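Local coordinates for hypothetical protein TM0486 (Thermotoga maritima, PDB 1VK8), which binds thiamin and takes part in the response of the cell to oxidative conditions, at the interface of chains A and B and the interface of chains A and C. Sequence-based numbering; all coordinates share one arbitrary frame. Chains: chain A/B/C, hypothetical protein TM0486.

Contact 1: the interface of chains A and B. Residues chain A 90-92, 96, 101; chain B 82-83.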
# COMPACT_ATOMS: atom_id res chain seq x y z
N ASP A 90 2.94 -0.48 11.63
CA ASP A 90 4.24 -0.04 12.08
C ASP A 90 4.54 -0.81 13.37
O ASP A 90 3.92 -0.59 14.39
CB ASP A 90 4.24 1.46 12.31
CG ASP A 90 5.63 2.01 12.53
OD1 ASP A 90 6.59 1.24 12.70
OD2 ASP A 90 5.83 3.23 12.58
N TYR A 91 5.51 -1.71 13.29
CA TYR A 91 5.76 -2.65 14.36
C TYR A 91 7.09 -2.31 14.95
O TYR A 91 8.07 -2.27 14.25
CB TYR A 91 5.75 -4.06 13.79
CG TYR A 91 5.71 -5.16 14.83
CD1 TYR A 91 6.85 -5.52 15.52
CD2 TYR A 91 4.50 -5.80 15.15
CE1 TYR A 91 6.81 -6.52 16.48
CE2 TYR A 91 4.46 -6.79 16.12
CZ TYR A 91 5.61 -7.15 16.77
OH TYR A 91 5.60 -8.14 17.72
N LYS A 92 7.11 -1.97 16.23
CA LYS A 92 8.35 -1.62 16.92
C LYS A 92 8.48 -2.31 18.26
O LYS A 92 7.57 -2.27 19.09
CB LYS A 92 8.44 -0.11 17.15
CG LYS A 92 9.81 0.34 17.66
CD LYS A 92 9.82 1.83 17.97
CE LYS A 92 11.10 2.22 18.73
NZ LYS A 92 11.11 3.69 18.92
N ILE A 96 5.19 1.62 19.63
CA ILE A 96 5.21 2.86 18.85
C ILE A 96 3.79 3.42 18.83
O ILE A 96 2.80 2.66 18.77
CB ILE A 96 5.78 2.63 17.39
CG1 ILE A 96 5.95 3.96 16.61
CG2 ILE A 96 4.88 1.67 16.55
CD1 ILE A 96 6.94 4.92 17.21
N LYS A 101 4.79 9.50 16.01
CA LYS A 101 4.91 9.59 14.55
C LYS A 101 4.46 10.96 14.00
O LYS A 101 5.03 11.42 13.02
CB LYS A 101 4.11 8.44 13.91
CG LYS A 101 4.89 7.09 13.79
CD LYS A 101 4.08 5.86 14.11
CE LYS A 101 3.16 5.43 12.99
NZ LYS A 101 3.89 4.94 11.82
N ARG B 82 12.38 -2.91 14.36
CA ARG B 82 11.34 -2.11 13.76
C ARG B 82 11.17 -2.53 12.31
O ARG B 82 12.15 -2.73 11.59
CB ARG B 82 11.72 -0.65 13.81
CG ARG B 82 10.70 0.30 13.24
CD ARG B 82 10.09 1.13 14.25
NE ARG B 82 9.13 2.12 13.76
CZ ARG B 82 9.27 3.43 13.93
NH1 ARG B 82 10.33 3.95 14.53
NH2 ARG B 82 8.33 4.25 13.51
N PHE B 83 9.91 -2.68 11.89
CA PHE B 83 9.60 -2.96 10.52
C PHE B 83 8.19 -2.52 10.20
O PHE B 83 7.33 -2.45 11.06
CB PHE B 83 9.79 -4.46 10.17
CG PHE B 83 9.06 -5.40 11.08
CD1 PHE B 83 9.67 -5.90 12.21
CD2 PHE B 83 7.78 -5.83 10.75
CE1 PHE B 83 8.99 -6.79 13.04
CE2 PHE B 83 7.09 -6.69 11.58
CZ PHE B 83 7.68 -7.17 12.72
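With CG anti to the backbone N in both residues (chi1 -179° in B:Arg82), and with the arginine chain bent at chi2 (112°), the guanidinium of B:Arg82 turns its NE/NH2 edge to the carboxylate of A:Asp90 across the junction of two antiparallel strands. Both belong to the element 82-92, which in chain A meets its own copy in chain B, so that the sheet continues from one subunit into the next. The arginine grips side-on: B:Arg82 NE donates to A:Asp90 OD1 at 2.9 Å and B:Arg82 NH2 to A:Asp90 OD2, also at 2.9 Å. Both bonds are nearly straight, use the syn lone pairs of the carboxylate and lie close to the guanidinium plane; the two flat groups are 18° from coplanar. This two-point salt bridge fixes the rotation of both ends. OD2 is engaged a second time, through its anti lone pair, by the ammonium of A:Lys101, with NZ 2.7 Å from A:Asp90 OD2. The lysine thus braces the carboxylate from its own chain, and the two cationic partners probably help to keep the aspartate ionised.

The methylenes of A:Lys92 cross obliquely over the arginine stem, CG lying 3.5 Å from B:Arg82 CD, while A:Ile96 presents CG1 and CD1 to NH2. Next to this cluster the backbones of A:Tyr91 and B:Phe83 are paired by reciprocal bonds, A:Tyr91 N to B:Phe83 O and B:Phe83 N to A:Tyr91 O, each 3.0 Å long. The aromatic side chains of this pair lie side by side and point the same way. A:Tyr91 CB rests over one face of the phenylalanine ring, offset toward its rim, and beyond it the two rings lie nearly parallel but offset, with B:Phe83 CZ over the tyrosine face, 3.4 Å from A:Tyr91 CD1.

Contact 2: the interface of chains A and C. Residues chain A 28, 31-32; chain C 25, 82.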
# COMPACT_ATOMS: atom_id res chain seq x y z
N ASP A 28 -19.08 4.08 -7.83
CA ASP A 28 -18.55 5.28 -7.14
C ASP A 28 -19.55 5.91 -6.17
O ASP A 28 -19.17 6.40 -5.12
CB ASP A 28 -18.08 6.36 -8.15
CG ASP A 28 -18.02 7.81 -7.53
OD1 ASP A 28 -19.07 8.51 -7.50
OD2 ASP A 28 -16.99 8.35 -7.04
N LEU A 31 -19.41 4.24 -2.70
CA LEU A 31 -18.07 4.06 -2.15
C LEU A 31 -17.92 4.68 -0.76
O LEU A 31 -17.49 4.01 0.18
CB LEU A 31 -17.06 4.64 -3.14
CG LEU A 31 -15.59 4.77 -2.76
CD1 LEU A 31 -14.98 3.42 -2.52
CD2 LEU A 31 -14.86 5.52 -3.89
N HIS A 32 -18.30 5.95 -0.62
CA HIS A 32 -18.02 6.67 0.64
C HIS A 32 -18.86 6.05 1.78
O HIS A 32 -18.41 6.03 2.92
CB HIS A 32 -18.21 8.21 0.50
CG HIS A 32 -17.09 8.91 -0.24
ND1 HIS A 32 -17.19 10.22 -0.67
CD2 HIS A 32 -15.85 8.49 -0.61
CE1 HIS A 32 -16.07 10.57 -1.29
NE2 HIS A 32 -15.25 9.54 -1.27
N ALA C 25 -13.56 1.78 -8.88
CA ALA C 25 -14.85 1.80 -8.20
C ALA C 25 -15.91 1.47 -9.22
O ALA C 25 -16.48 2.34 -9.84
CB ALA C 25 -15.10 3.15 -7.55
N ARG C 82 -13.69 6.58 -11.43
CA ARG C 82 -13.12 6.66 -10.09
C ARG C 82 -12.28 5.40 -9.87
O ARG C 82 -12.75 4.29 -10.06
CB ARG C 82 -14.21 6.77 -9.05
CG ARG C 82 -13.76 6.86 -7.58
CD ARG C 82 -13.35 8.25 -7.18
NE ARG C 82 -12.91 8.41 -5.80
CZ ARG C 82 -13.69 8.76 -4.77
NH1 ARG C 82 -14.99 8.96 -4.92
NH2 ARG C 82 -13.16 8.95 -3.58
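A:Leu31 lays its CD2 methyl over the centre of the C:Arg82 guanidinium, 3.5 Å above the plane and 3.6 Å from C:Arg82 CZ, so that an apolar group covers one face of the cation. The leucine stands at the start of helix 31-43 and crosses the arginine at about a right angle. Nearer the arginine backbone the packing is looser: A:Asp28 CB lies 4.0 Å from C:Arg82 CB, and the methyl of C:Ala25 approaches the backbone of A:Asp28 at a similar range.

Around this centre the guanidinium edge supplies the polar contacts. The chain of C:Arg82 leaves the strand with CG anti to the backbone N and bends at chi2, which carries the terminal nitrogens toward the 3-10 turn 28-30 and the first turn of the following helix. C:Arg82 NH1 makes a salt bridge with the carboxylate of A:Asp28, 3.0 Å from A:Asp28 OD2, which it meets nearly along the C-O axis. The bond is end-on to one oxygen, and the carboxylate and guanidinium planes are 54° apart. With a methionine in place of C:Arg82, the carboxylate of A:Asp28 would probably be left without its cationic mate across the interface and the imidazole of A:His32 without its donor.

On the other terminal nitrogen, NH2 donates to A:His32, whose ring is turned 79° from the guanidinium plane. Both acceptors lie at the guanidinium edge and in its plane, leaving one face to the leucine methyl. The histidine bond is long but straight: C:Arg82 NH2 stands 3.2 Å from A:His32 NE2 with 170° at the hydrogen, tilted out of the imidazole plane.

Contact 1 and contact 2 lie about 31 Å apart in the copies given, measured between the centres of their C-alpha atoms, yet both draw on residue 82, the first of strand 82-92. Because each interface is two-fold, symmetry implies that in every copy this arginine takes part in both, binding Asp90 of one neighbour through NE and NH2, and Asp28 and His32 of the other through NH1 and NH2. The two surfaces of each subunit thus join at Arg82, and the interfaces are likely to be coupled. This is consistent with the four-copy deposited assembly, although the structure alone does not prove a tetramer in the cell.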